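Local atomic coordinates of assembly chaperone of ribosomal protein L4 (Acl4) (PDB entry 5TQB), a protein that probably acts as a dedicated chaperone that binds ribosomal protein L4 through a helical, tetratricopeptide-repeat type scaffold and escorts it towards ribosome assembly. Residues 5-10 and 24-29; 18-23 and 52-57; 29-34 and 43-48; 63-68 and 88-93; 229-234 and 255-260. One frame throughout, in Å; residues are numbered along the deposited sequence.

How the interactions relate
Interactions 1 and 3 lie closest together, their centres about 7 Å apart: they share Thr29, and Ala27 CB packs on Leu48 CD2 at 3.7 Å. Interaction 2 continues the same helix pair as interaction 3 at its other end, with centres about 14 Å apart. Interaction 4 belongs to the next layer, joined to interaction 2 by Val53 CG1 against Trp90 CH2 at 3.6 Å and to interaction 3 by Leu48 CD1 against Tyr64 CE1 at 3.7 Å. Interaction 5 stands apart, its nearest atoms about 9 Å from interaction 4. A chain of another protein reaches interactions 2, 4 and 5, whereas none touches the segments of 1 and 3.

Interaction 1: 5-10 and 24-29; sequences KELLDR and AKVART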
# COMPACT_ATOMS: atom_id res chain seq x y z
N LYS B 5 -10.11 14.87 26.39
CA LYS B 5 -9.85 13.51 25.93
C LYS B 5 -10.84 13.14 24.83
O LYS B 5 -10.50 12.42 23.89
CB LYS B 5 -9.92 12.52 27.09
CG LYS B 5 -9.91 11.05 26.69
CD LYS B 5 -8.68 10.66 25.89
CE LYS B 5 -8.72 9.19 25.49
NZ LYS B 5 -7.53 8.78 24.69
N GLU B 6 -12.06 13.66 24.93
CA GLU B 6 -13.08 13.45 23.91
C GLU B 6 -12.67 14.12 22.60
O GLU B 6 -12.91 13.59 21.52
CB GLU B 6 -14.44 13.99 24.37
CG GLU B 6 -15.58 13.73 23.38
CD GLU B 6 -16.95 14.19 23.89
OE1 GLU B 6 -17.86 14.37 23.05
OE2 GLU B 6 -17.12 14.38 25.12
N LEU B 7 -12.04 15.29 22.71
CA LEU B 7 -11.52 15.97 21.53
C LEU B 7 -10.39 15.19 20.86
O LEU B 7 -10.27 15.22 19.63
CB LEU B 7 -11.01 17.37 21.90
CG LEU B 7 -12.05 18.49 21.90
CD1 LEU B 7 -13.39 18.03 22.41
CD2 LEU B 7 -11.54 19.66 22.73
N LEU B 8 -9.57 14.50 21.64
CA LEU B 8 -8.50 13.67 21.08
C LEU B 8 -9.08 12.50 20.29
O LEU B 8 -8.58 12.14 19.23
CB LEU B 8 -7.58 13.14 22.17
CG LEU B 8 -6.68 14.14 22.90
CD1 LEU B 8 -5.77 13.41 23.88
CD2 LEU B 8 -5.85 14.96 21.92
N ASP B 9 -10.15 11.91 20.83
CA ASP B 9 -10.81 10.80 20.17
C ASP B 9 -11.48 11.29 18.89
O ASP B 9 -11.44 10.62 17.86
CB ASP B 9 -11.83 10.15 21.10
CG ASP B 9 -11.19 9.62 22.38
OD1 ASP B 9 -9.95 9.50 22.41
OD2 ASP B 9 -11.94 9.32 23.34
N ARG B 10 -12.09 12.46 18.96
CA ARG B 10 -12.75 13.04 17.80
C ARG B 10 -11.74 13.30 16.68
O ARG B 10 -11.98 12.95 15.53
CB ARG B 10 -13.46 14.33 18.19
CG ARG B 10 -14.16 15.05 17.05
CD ARG B 10 -15.26 14.22 16.43
NE ARG B 10 -15.84 14.89 15.26
CZ ARG B 10 -16.42 14.26 14.24
NH1 ARG B 10 -16.52 12.94 14.23
NH2 ARG B 10 -16.90 14.96 13.23
N ALA B 24 -6.64 18.54 12.43
CA ALA B 24 -5.62 19.44 12.94
C ALA B 24 -6.26 20.52 13.80
O ALA B 24 -5.74 20.89 14.85
CB ALA B 24 -4.85 20.07 11.80
N LYS B 25 -7.41 21.02 13.35
CA LYS B 25 -8.11 22.05 14.10
C LYS B 25 -8.58 21.51 15.45
O LYS B 25 -8.37 22.15 16.48
CB LYS B 25 -9.31 22.57 13.31
CG LYS B 25 -8.93 23.45 12.13
CD LYS B 25 -10.16 24.11 11.53
CE LYS B 25 -9.79 25.00 10.35
NZ LYS B 25 -10.95 25.80 9.86
N VAL B 26 -9.20 20.33 15.45
CA VAL B 26 -9.72 19.76 16.68
C VAL B 26 -8.59 19.33 17.62
O VAL B 26 -8.71 19.47 18.84
CB VAL B 26 -10.66 18.55 16.40
CG1 VAL B 26 -11.13 17.91 17.70
CG2 VAL B 26 -11.86 18.99 15.57
N ALA B 27 -7.51 18.83 17.05
CA ALA B 27 -6.35 18.41 17.83
C ALA B 27 -5.65 19.61 18.46
O ALA B 27 -5.12 19.52 19.57
CB ALA B 27 -5.37 17.63 16.96
N ARG B 28 -5.66 20.73 17.75
CA ARG B 28 -5.06 21.95 18.28
C ARG B 28 -5.85 22.45 19.48
O ARG B 28 -5.29 22.63 20.56
CB ARG B 28 -4.98 23.02 17.18
CG ARG B 28 -4.82 24.46 17.67
CD ARG B 28 -3.66 24.66 18.64
NE ARG B 28 -2.38 24.16 18.12
CZ ARG B 28 -1.24 24.21 18.80
NH1 ARG B 28 -1.20 24.72 20.02
NH2 ARG B 28 -0.13 23.73 18.25
N THR B 29 -7.16 22.64 19.31
CA THR B 29 -8.01 23.09 20.40
C THR B 29 -7.87 22.15 21.60
O THR B 29 -7.77 22.60 22.74
CB THR B 29 -9.50 23.19 19.98
OG1 THR B 29 -9.94 21.92 19.49
CG2 THR B 29 -9.68 24.24 18.90
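The flat group that matters between Leu7 and Val26 is a peptide carbonyl, not a ring: Val26 CG1 meets the Leu7 carbonyl oxygen at 3.4 Å, with a C-O...CG1 angle of about 124° at the oxygen. Arg10 touches through its aliphatic CG, 4.2 Å from the same Val26 methyl. Val26 thus has a single methyl doing most of the work. CG1 lies opposite the backbone N about the first torsion (chi1 177°), and this directs it across the interface, where it also comes within 4.2 Å of Leu7 CB. The backbones are nearly antiparallel: the axes of the two short segments come within 8.5 Å and run at 162° to each other, and the CA atoms of Leu7 and Val26 are the nearest pair. Helices 4-16 and 20-32 follow one another in the chain with a short turn between them, so this is a helical hairpin of the sort from which tetratricopeptide-type arrays are built. Further along, Leu7 CD2 reaches Thr29 OG1 at the long distance of 4.3 Å. That hydroxyl is turned back on its own helix, where it hydrogen-bonds Val26 O at 2.8 Å from above the carbonyl plane, with a weak second bond to Lys25 O. Leu7 also packs on Ile2 and Ala30, while Val26 is backed by Ala11 and Leu14 of helix 4-16. No hydrogen bond joins the two segments, and Arg10 and Thr29 lie at the exposed margin.

Interaction 2: 18-23 and 52-57; sequences GDIETA and HVELGD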
# COMPACT_ATOMS: atom_id res chain seq x y z
N GLY B 18 -9.79 10.38 6.85
CA GLY B 18 -9.10 11.14 5.82
C GLY B 18 -9.42 12.62 5.83
O GLY B 18 -9.12 13.33 4.87
N ASP B 19 -10.03 13.10 6.92
CA ASP B 19 -10.36 14.51 7.06
C ASP B 19 -9.28 15.20 7.89
O ASP B 19 -9.51 15.63 9.02
CB ASP B 19 -11.74 14.70 7.69
CG ASP B 19 -12.26 16.12 7.56
OD1 ASP B 19 -11.44 17.04 7.35
OD2 ASP B 19 -13.49 16.31 7.67
N ILE B 20 -8.09 15.32 7.30
CA ILE B 20 -6.90 15.77 8.00
C ILE B 20 -6.98 17.23 8.43
O ILE B 20 -6.51 17.59 9.52
CB ILE B 20 -5.64 15.54 7.13
CG1 ILE B 20 -5.55 14.07 6.73
CG2 ILE B 20 -4.38 15.96 7.88
CD1 ILE B 20 -4.46 13.77 5.72
N GLU B 21 -7.57 18.07 7.59
CA GLU B 21 -7.66 19.50 7.89
C GLU B 21 -8.43 19.76 9.19
O GLU B 21 -7.96 20.49 10.06
CB GLU B 21 -8.36 20.23 6.73
CG GLU B 21 -7.75 19.98 5.36
CD GLU B 21 -6.28 20.39 5.29
OE1 GLU B 21 -5.88 21.31 6.02
OE2 GLU B 21 -5.54 19.77 4.50
N THR B 22 -9.59 19.14 9.31
CA THR B 22 -10.43 19.35 10.49
C THR B 22 -9.81 18.70 11.73
O THR B 22 -9.97 19.21 12.84
CB THR B 22 -11.84 18.78 10.26
OG1 THR B 22 -12.36 19.28 9.02
CG2 THR B 22 -12.77 19.17 11.40
N ALA B 23 -9.11 17.60 11.53
CA ALA B 23 -8.42 16.91 12.62
C ALA B 23 -7.39 17.82 13.26
O ALA B 23 -7.25 17.86 14.48
CB ALA B 23 -7.76 15.64 12.11
N HIS B 52 0.40 16.30 11.14
CA HIS B 52 1.25 17.15 10.32
C HIS B 52 2.18 16.34 9.42
O HIS B 52 2.66 16.84 8.41
CB HIS B 52 2.02 18.13 11.21
CG HIS B 52 1.17 19.24 11.73
ND1 HIS B 52 0.30 19.08 12.79
CD2 HIS B 52 1.02 20.53 11.32
CE1 HIS B 52 -0.33 20.22 13.01
NE2 HIS B 52 0.09 21.12 12.14
N VAL B 53 2.40 15.07 9.77
CA VAL B 53 3.13 14.16 8.89
C VAL B 53 2.25 13.88 7.69
O VAL B 53 2.70 13.94 6.55
CB VAL B 53 3.48 12.83 9.61
CG1 VAL B 53 3.53 11.66 8.63
CG2 VAL B 53 4.80 12.96 10.34
N GLU B 54 0.99 13.56 7.95
CA GLU B 54 0.04 13.26 6.89
C GLU B 54 -0.20 14.48 6.01
O GLU B 54 -0.57 14.35 4.85
CB GLU B 54 -1.27 12.76 7.49
CG GLU B 54 -1.11 11.55 8.40
CD GLU B 54 -1.68 10.28 7.80
OE1 GLU B 54 -1.10 9.19 8.04
OE2 GLU B 54 -2.72 10.35 7.11
N LEU B 55 0.03 15.67 6.57
CA LEU B 55 -0.12 16.92 5.82
C LEU B 55 1.10 17.25 4.98
O LEU B 55 1.05 18.13 4.12
CB LEU B 55 -0.39 18.09 6.77
CG LEU B 55 -1.80 18.23 7.37
CD1 LEU B 55 -1.83 19.40 8.35
CD2 LEU B 55 -2.85 18.40 6.28
N GLY B 56 2.21 16.57 5.24
CA GLY B 56 3.45 16.84 4.54
C GLY B 56 4.26 17.96 5.17
O GLY B 56 5.28 18.38 4.62
N ASP B 57 3.80 18.46 6.31
CA ASP B 57 4.54 19.48 7.06
C ASP B 57 5.50 18.80 8.03
O ASP B 57 5.18 18.59 9.20
CB ASP B 57 3.59 20.41 7.82
CG ASP B 57 4.32 21.60 8.43
OD1 ASP B 57 3.65 22.61 8.75
OD2 ASP B 57 5.56 21.54 8.58
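Glu54 OE2 accepts two hydrogen bonds, and OE1 one, from polar side-chain groups of the chain of another protein, while the hydrocarbon part of Glu54 packs on Ile20. A bend at chi2 (-110°) divides the two roles: CB remains 3.8 Å from Ile20 CD1, and the carboxylate turns off to its partners. The Ile20 and Glu54 side chains cross at about a right angle. Against Leu55, Ile20 instead slides past in the opposite direction; the 3.3 Å between Ile20 CG2 and Leu55 CD2 is shorter than ordinary methyl contact and so doubtful in detail. Glu21 folds over at chi2, which places OE2 3.5 Å from the same Leu55 methyl, a plain packing contact. Both segments are helix junctions of a tetratricopeptide-type array, and 52-57 falls in the predicted repeat. Gly18 and Gly56, each with positive phi, close helices through Schellman motifs; Asp19 and Asp57 then N-cap the helices that follow. At the first junction Asp19 OD1 receives Thr22 OG1 at 2.9 Å, from above the carboxylate plane, and Thr22 N weakly at 3.4 Å. The other Asp19 oxygen, OD2, looks outward, pairing with a basic side chain of the chain of another protein.

Interaction 3: 29-34 and 43-48; sequences TAYEHI and AALTLL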
# COMPACT_ATOMS: atom_id res chain seq x y z
N THR B 29 -7.16 22.64 19.31
CA THR B 29 -8.01 23.09 20.40
C THR B 29 -7.87 22.15 21.60
O THR B 29 -7.77 22.60 22.74
CB THR B 29 -9.50 23.19 19.98
OG1 THR B 29 -9.94 21.92 19.49
CG2 THR B 29 -9.68 24.24 18.90
N ALA B 30 -7.84 20.85 21.33
CA ALA B 30 -7.68 19.84 22.37
C ALA B 30 -6.45 20.16 23.23
O ALA B 30 -6.56 20.31 24.45
CB ALA B 30 -7.53 18.46 21.75
N TYR B 31 -5.30 20.26 22.58
CA TYR B 31 -4.03 20.47 23.28
C TYR B 31 -4.01 21.77 24.07
O TYR B 31 -3.42 21.83 25.15
CB TYR B 31 -2.85 20.44 22.30
CG TYR B 31 -1.53 20.66 23.00
CD1 TYR B 31 -0.83 21.85 22.86
CD2 TYR B 31 -0.99 19.68 23.82
CE1 TYR B 31 0.37 22.05 23.51
CE2 TYR B 31 0.21 19.87 24.48
CZ TYR B 31 0.88 21.06 24.32
OH TYR B 31 2.08 21.25 24.97
N GLU B 32 -4.66 22.80 23.55
CA GLU B 32 -4.75 24.07 24.25
C GLU B 32 -5.40 23.90 25.63
O GLU B 32 -5.06 24.62 26.57
CB GLU B 32 -5.55 25.10 23.44
CG GLU B 32 -4.82 25.58 22.18
CD GLU B 32 -5.66 26.54 21.36
OE1 GLU B 32 -6.45 27.31 21.96
OE2 GLU B 32 -5.53 26.53 20.12
N HIS B 33 -6.32 22.95 25.74
CA HIS B 33 -7.00 22.69 27.01
C HIS B 33 -6.28 21.62 27.82
O HIS B 33 -6.80 21.14 28.83
CB HIS B 33 -8.45 22.28 26.77
CG HIS B 33 -9.29 23.36 26.17
ND1 HIS B 33 -9.85 24.38 26.92
CD2 HIS B 33 -9.68 23.58 24.89
CE1 HIS B 33 -10.54 25.18 26.13
NE2 HIS B 33 -10.45 24.72 24.89
N ILE B 34 -5.07 21.25 27.39
CA ILE B 34 -4.28 20.23 28.05
C ILE B 34 -2.96 20.83 28.50
O ILE B 34 -2.60 20.75 29.67
CB ILE B 34 -4.02 19.03 27.11
CG1 ILE B 34 -5.34 18.35 26.75
CG2 ILE B 34 -3.09 18.01 27.75
CD1 ILE B 34 -5.24 17.39 25.60
N ALA B 43 0.19 12.14 24.39
CA ALA B 43 -0.71 11.60 23.39
C ALA B 43 -1.18 12.71 22.45
O ALA B 43 -1.32 12.50 21.25
CB ALA B 43 -1.89 10.92 24.05
N ALA B 44 -1.43 13.89 23.01
CA ALA B 44 -1.91 15.02 22.23
C ALA B 44 -0.86 15.51 21.24
O ALA B 44 -1.15 15.79 20.08
CB ALA B 44 -2.34 16.15 23.14
N LEU B 45 0.38 15.64 21.72
CA LEU B 45 1.47 16.07 20.87
C LEU B 45 1.79 15.00 19.82
O LEU B 45 2.10 15.32 18.67
CB LEU B 45 2.70 16.39 21.72
CG LEU B 45 2.52 17.60 22.63
CD1 LEU B 45 3.56 17.61 23.75
CD2 LEU B 45 2.61 18.88 21.80
N THR B 46 1.68 13.74 20.21
CA THR B 46 1.87 12.64 19.27
C THR B 46 0.87 12.76 18.13
O THR B 46 1.25 12.66 16.96
CB THR B 46 1.69 11.28 19.97
OG1 THR B 46 2.75 11.09 20.91
CG2 THR B 46 1.71 10.13 18.98
N LEU B 47 -0.39 12.99 18.48
CA LEU B 47 -1.46 13.08 17.49
C LEU B 47 -1.23 14.25 16.55
O LEU B 47 -1.37 14.12 15.34
CB LEU B 47 -2.81 13.23 18.18
CG LEU B 47 -4.02 13.41 17.27
CD1 LEU B 47 -4.17 12.23 16.34
CD2 LEU B 47 -5.28 13.60 18.10
N LEU B 48 -0.88 15.40 17.12
CA LEU B 48 -0.54 16.56 16.31
C LEU B 48 0.64 16.26 15.39
O LEU B 48 0.76 16.82 14.30
CB LEU B 48 -0.24 17.76 17.22
CG LEU B 48 -1.47 18.52 17.72
CD1 LEU B 48 -1.11 19.41 18.90
CD2 LEU B 48 -2.07 19.35 16.60
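Tyr31 carries most of this contact, lying against Ala44, Leu45 and Leu48 along one side of helix 41-54. Its ring is set trans to the backbone N (chi1 180°), which extends it away from its own helix and over the opposite one. Three kinds of approach can be told apart. Leu45 CD2 sits over one face, 4.0 Å from the ring centroid and 24° off the ring normal, a CH-pi contact displaced toward the rim so that CE2 is its nearest ring atom, at 3.7 Å. Ala44 CB comes to the edge instead, close to the ring plane, 3.8 Å from CD2. Leu48 CD1 meets the beta carbon, Tyr31 CB, at 4.0 Å. Leu45 attains its position because CG lies opposite its own carbonyl carbon (chi1 -67°), and its side chain then runs obliquely across the tyrosine. Ile34, just beyond the helix end, stretches its CD1 to 4.0 Å from Ala44 CB, so this one small methyl touches both the ring edge and the isoleucine tip. With an alanine here in place of Tyr31, Leu45 CD2 would probably lose the ring face it rests on and a gap would be likely to open beside Ala44. All the side-chain contacts across the segments are apolar, and no hydrogen bond joins them. Ala44, Leu45 and Leu48 lie in the predicted tetratricopeptide repeat. On the far side, Leu45 and Leu48 press against Tyr64 of helix 58-71, while Ala30 and Ile34 of the first segment lean on helix 4-16.

Interaction 4: 63-68 and 88-93; sequences NYYAAA and FLWLAQ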
# COMPACT_ATOMS: atom_id res chain seq x y z
N ASN B 63 8.72 19.19 15.48
CA ASN B 63 8.56 19.96 16.71
C ASN B 63 7.53 19.34 17.67
O ASN B 63 7.73 19.33 18.88
CB ASN B 63 8.18 21.41 16.37
CG ASN B 63 9.26 22.12 15.57
OD1 ASN B 63 10.45 21.97 15.84
ND2 ASN B 63 8.84 22.89 14.58
N TYR B 64 6.44 18.81 17.12
CA TYR B 64 5.40 18.20 17.94
C TYR B 64 5.89 16.89 18.55
O TYR B 64 5.68 16.64 19.74
CB TYR B 64 4.14 17.94 17.10
CG TYR B 64 3.28 19.17 16.88
CD1 TYR B 64 2.77 19.89 17.95
CD2 TYR B 64 2.96 19.59 15.60
CE1 TYR B 64 1.98 21.00 17.75
CE2 TYR B 64 2.17 20.70 15.39
CZ TYR B 64 1.68 21.40 16.47
OH TYR B 64 0.89 22.51 16.29
N TYR B 65 6.53 16.07 17.74
CA TYR B 65 7.07 14.80 18.20
C TYR B 65 8.18 15.04 19.22
O TYR B 65 8.32 14.29 20.18
CB TYR B 65 7.58 13.98 17.01
CG TYR B 65 6.52 13.18 16.29
CD1 TYR B 65 5.65 12.34 16.98
CD2 TYR B 65 6.37 13.26 14.91
CE1 TYR B 65 4.68 11.61 16.32
CE2 TYR B 65 5.40 12.53 14.24
CZ TYR B 65 4.56 11.71 14.95
OH TYR B 65 3.59 10.97 14.29
N ALA B 66 8.96 16.10 19.02
CA ALA B 66 10.03 16.46 19.95
C ALA B 66 9.46 16.91 21.30
O ALA B 66 9.97 16.54 22.36
CB ALA B 66 10.89 17.56 19.36
N ALA B 67 8.39 17.70 21.25
CA ALA B 67 7.74 18.18 22.47
C ALA B 67 7.12 17.02 23.23
O ALA B 67 7.09 17.01 24.45
CB ALA B 67 6.69 19.22 22.13
N ALA B 68 6.63 16.03 22.49
CA ALA B 68 6.05 14.84 23.10
C ALA B 68 7.11 14.07 23.89
O ALA B 68 6.83 13.54 24.97
CB ALA B 68 5.42 13.95 22.04
N PHE B 88 9.47 8.39 19.09
CA PHE B 88 10.91 8.18 18.98
C PHE B 88 11.26 7.74 17.56
O PHE B 88 12.25 8.21 16.99
CB PHE B 88 11.39 7.12 19.98
CG PHE B 88 11.15 7.50 21.41
CD1 PHE B 88 11.97 8.42 22.04
CD2 PHE B 88 10.11 6.92 22.12
CE1 PHE B 88 11.75 8.76 23.36
CE2 PHE B 88 9.89 7.26 23.44
CZ PHE B 88 10.71 8.18 24.06
N LEU B 89 10.44 6.86 17.01
CA LEU B 89 10.70 6.28 15.69
C LEU B 89 10.55 7.33 14.60
O LEU B 89 11.31 7.33 13.63
CB LEU B 89 9.76 5.10 15.43
CG LEU B 89 9.71 4.04 16.54
CD1 LEU B 89 8.75 2.91 16.17
CD2 LEU B 89 11.09 3.48 16.84
N TRP B 90 9.58 8.23 14.76
CA TRP B 90 9.38 9.29 13.78
C TRP B 90 10.51 10.31 13.80
O TRP B 90 10.90 10.82 12.76
CB TRP B 90 8.05 10.01 14.00
CG TRP B 90 6.93 9.39 13.23
CD1 TRP B 90 5.85 8.72 13.73
CD2 TRP B 90 6.78 9.36 11.80
NE1 TRP B 90 5.04 8.29 12.71
CE2 TRP B 90 5.59 8.67 11.52
CE3 TRP B 90 7.54 9.86 10.74
CZ2 TRP B 90 5.14 8.46 10.22
CZ3 TRP B 90 7.09 9.66 9.45
CH2 TRP B 90 5.90 8.96 9.20
N LEU B 91 11.03 10.60 14.99
CA LEU B 91 12.14 11.55 15.12
C LEU B 91 13.40 11.01 14.46
O LEU B 91 14.22 11.77 13.94
CB LEU B 91 12.42 11.85 16.59
CG LEU B 91 11.47 12.84 17.25
CD1 LEU B 91 11.60 12.78 18.76
CD2 LEU B 91 11.74 14.26 16.75
N ALA B 92 13.53 9.68 14.46
CA ALA B 92 14.66 9.00 13.83
C ALA B 92 14.61 9.18 12.31
O ALA B 92 15.63 9.46 11.68
CB ALA B 92 14.65 7.52 14.18
N GLN B 93 13.42 9.04 11.73
CA GLN B 93 13.26 9.18 10.28
C GLN B 93 13.32 10.63 9.85
O GLN B 93 13.81 10.95 8.76
CB GLN B 93 11.93 8.58 9.83
CG GLN B 93 11.95 7.07 9.74
CD GLN B 93 10.65 6.48 9.20
OE1 GLN B 93 10.47 5.26 9.24
NE2 GLN B 93 9.76 7.33 8.69
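Tyr65 and Trp90 pack helix 58-71, whose segment lies in the predicted tetratricopeptide repeat, against helix 86-94. The segment axes approach to 9.4 Å with their directions at 137°, well off antiparallel. The tight part is the aromatic one. Trp90 CB sits over one face of the Tyr65 ring, 3.9 Å from its centroid, a CH-pi contact. The indole's five-membered ring is nearly parallel to the phenol, the planes differing by 11°, but offset, with little of one ring above the other and the centroids 4.7 Å apart. Looser packing follows on the other flank, where Leu91 CG lies 4.1 Å from Tyr65 CB and Leu91 CD2 lies 4.3 Å from Ala66 CB, the latter on a partly exposed alanine. Trp90 is also met edge-to-face by an aromatic side chain of the chain of another protein, so Tyr65 backs a residue of the binding surface. The Tyr65 hydroxyl is hydrogen-bonded to Glu86 OE2. A phenylalanine in place of Tyr65 lacks the hydroxyl and would probably cost the site this one hydrogen bond. That hydroxyl oxygen, Tyr65 OH, also lies over the indole face, 3.2 Å from Trp90 CD1, yet its 3.4 Å approach to Trp90 NE1 has too poor an angle for a hydrogen bond.

Interaction 5: 229-234 and 255-260; sequences PSRVSL and IAEDDL. With EDO (1,2-ethanediol), chain G.
Arg231 reaches Glu257 through a chain kinked at chi2 and chi3 and with chi1 at -91°, away from a staggered value, whereas Glu257 is fully extended beyond CG. The two side chains meet at about a right angle, with guanidinium and carboxylate planes 79° apart. One nitrogen makes the whole salt bridge: Arg231 NH2 donates to Glu257 OE1 at 3.1 Å and, more weakly, to Glu257 OE2 at 3.0 Å. This forked pattern differs from the coplanar, two-nitrogen pairing. Glu257 CD lies in plane at the guanidinium edge, and OE1 is approached from above the carboxylate plane. Arg231 NH1 is kept busy by Pro226 O, and Trp215 and Val225 pack on the same side chain, which is buried along with the carboxylate, so the opposite charges probably stabilise each other. Beyond the helix, Leu260 N binds Asp258 OD2 at 2.9 Å. Asp259 holds a 1,2-ethanediol, probably from the crystallisation liquor, by weak bonds, O2 to Asp259 O at 3.0 Å and O1 to Asp259 OD1 at 3.3 Å. Asp259 OD2 bonds a polar side chain of the chain of another protein. The geometry is that of a buried ion pair joining consecutive helices, 228-240 and 244-257, with an Asx turn at Asp258.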
# COMPACT_ATOMS: atom_id res chain seq x y z
N PRO B 229 5.32 1.52 0.43
CA PRO B 229 6.74 1.91 0.33
C PRO B 229 7.68 0.74 0.56
O PRO B 229 8.74 0.66 -0.05
CB PRO B 229 6.89 2.95 1.44
CG PRO B 229 5.52 3.42 1.73
CD PRO B 229 4.67 2.21 1.55
N SER B 230 7.28 -0.17 1.43
CA SER B 230 8.06 -1.36 1.73
C SER B 230 8.12 -2.30 0.52
O SER B 230 9.12 -3.00 0.32
CB SER B 230 7.47 -2.08 2.95
OG SER B 230 8.24 -3.21 3.31
N ARG B 231 7.06 -2.31 -0.28
CA ARG B 231 7.01 -3.16 -1.47
C ARG B 231 7.78 -2.55 -2.63
O ARG B 231 8.17 -3.26 -3.56
CB ARG B 231 5.57 -3.45 -1.87
CG ARG B 231 5.00 -4.72 -1.24
CD ARG B 231 3.57 -4.54 -0.80
NE ARG B 231 2.66 -4.45 -1.93
CZ ARG B 231 1.49 -3.82 -1.92
NH1 ARG B 231 1.07 -3.19 -0.83
NH2 ARG B 231 0.75 -3.81 -3.01
N VAL B 232 8.00 -1.24 -2.59
CA VAL B 232 8.84 -0.59 -3.58
C VAL B 232 10.28 -1.08 -3.36
O VAL B 232 10.95 -1.50 -4.30
CB VAL B 232 8.77 0.94 -3.47
CG1 VAL B 232 9.77 1.61 -4.42
CG2 VAL B 232 7.37 1.43 -3.76
N SER B 233 10.73 -1.03 -2.11
CA SER B 233 12.05 -1.51 -1.74
C SER B 233 12.22 -2.96 -2.17
O SER B 233 13.29 -3.37 -2.64
CB SER B 233 12.26 -1.37 -0.23
OG SER B 233 13.32 -2.19 0.23
N LEU B 234 11.15 -3.73 -2.02
CA LEU B 234 11.16 -5.14 -2.40
C LEU B 234 11.47 -5.30 -3.89
O LEU B 234 12.30 -6.12 -4.26
CB LEU B 234 9.83 -5.79 -2.06
CG LEU B 234 9.66 -7.24 -2.54
CD1 LEU B 234 10.66 -8.15 -1.83
CD2 LEU B 234 8.24 -7.70 -2.30
N ILE B 255 0.59 -0.97 -9.05
CA ILE B 255 -0.05 -0.04 -9.98
C ILE B 255 -1.58 -0.15 -9.90
O ILE B 255 -2.30 0.81 -10.18
CB ILE B 255 0.42 -0.29 -11.44
CG1 ILE B 255 1.86 0.18 -11.62
CG2 ILE B 255 -0.46 0.43 -12.46
CD1 ILE B 255 2.08 1.68 -11.44
N ALA B 256 -2.06 -1.32 -9.50
CA ALA B 256 -3.49 -1.49 -9.29
C ALA B 256 -3.97 -0.72 -8.04
O ALA B 256 -5.17 -0.54 -7.85
CB ALA B 256 -3.82 -2.97 -9.18
N GLU B 257 -3.03 -0.24 -7.23
CA GLU B 257 -3.33 0.47 -5.98
C GLU B 257 -3.05 1.98 -6.08
O GLU B 257 -3.70 2.79 -5.42
CB GLU B 257 -2.53 -0.12 -4.83
CG GLU B 257 -2.94 -1.54 -4.46
CD GLU B 257 -2.04 -2.16 -3.40
OE1 GLU B 257 -2.27 -3.33 -3.01
OE2 GLU B 257 -1.09 -1.48 -2.94
N ASP B 258 -2.06 2.34 -6.90
CA ASP B 258 -1.74 3.75 -7.17
C ASP B 258 -1.03 3.89 -8.51
O ASP B 258 0.18 3.68 -8.61
CB ASP B 258 -0.86 4.33 -6.06
CG ASP B 258 -0.50 5.79 -6.31
OD1 ASP B 258 0.33 6.34 -5.55
OD2 ASP B 258 -1.02 6.39 -7.27
N ASP B 259 -1.79 4.25 -9.54
CA ASP B 259 -1.24 4.34 -10.89
C ASP B 259 -0.67 5.73 -11.17
O ASP B 259 -0.32 6.05 -12.31
CB ASP B 259 -2.27 3.94 -11.94
CG ASP B 259 -3.47 4.86 -11.99
OD1 ASP B 259 -4.51 4.45 -12.54
OD2 ASP B 259 -3.37 6.00 -11.47
N LEU B 260 -0.57 6.55 -10.12
CA LEU B 260 0.13 7.83 -10.23
C LEU B 260 1.52 7.76 -9.58
O LEU B 260 2.14 8.79 -9.28
CB LEU B 260 -0.71 8.95 -9.60
CG LEU B 260 -2.02 9.22 -10.35
CD1 LEU B 260 -2.92 10.17 -9.57
CD2 LEU B 260 -1.75 9.78 -11.74
C1 EDO G . -3.00 4.42 -16.29
O1 EDO G . -3.08 3.36 -15.36
C2 EDO G . -3.06 5.75 -15.56
O2 EDO G . -1.84 5.99 -14.90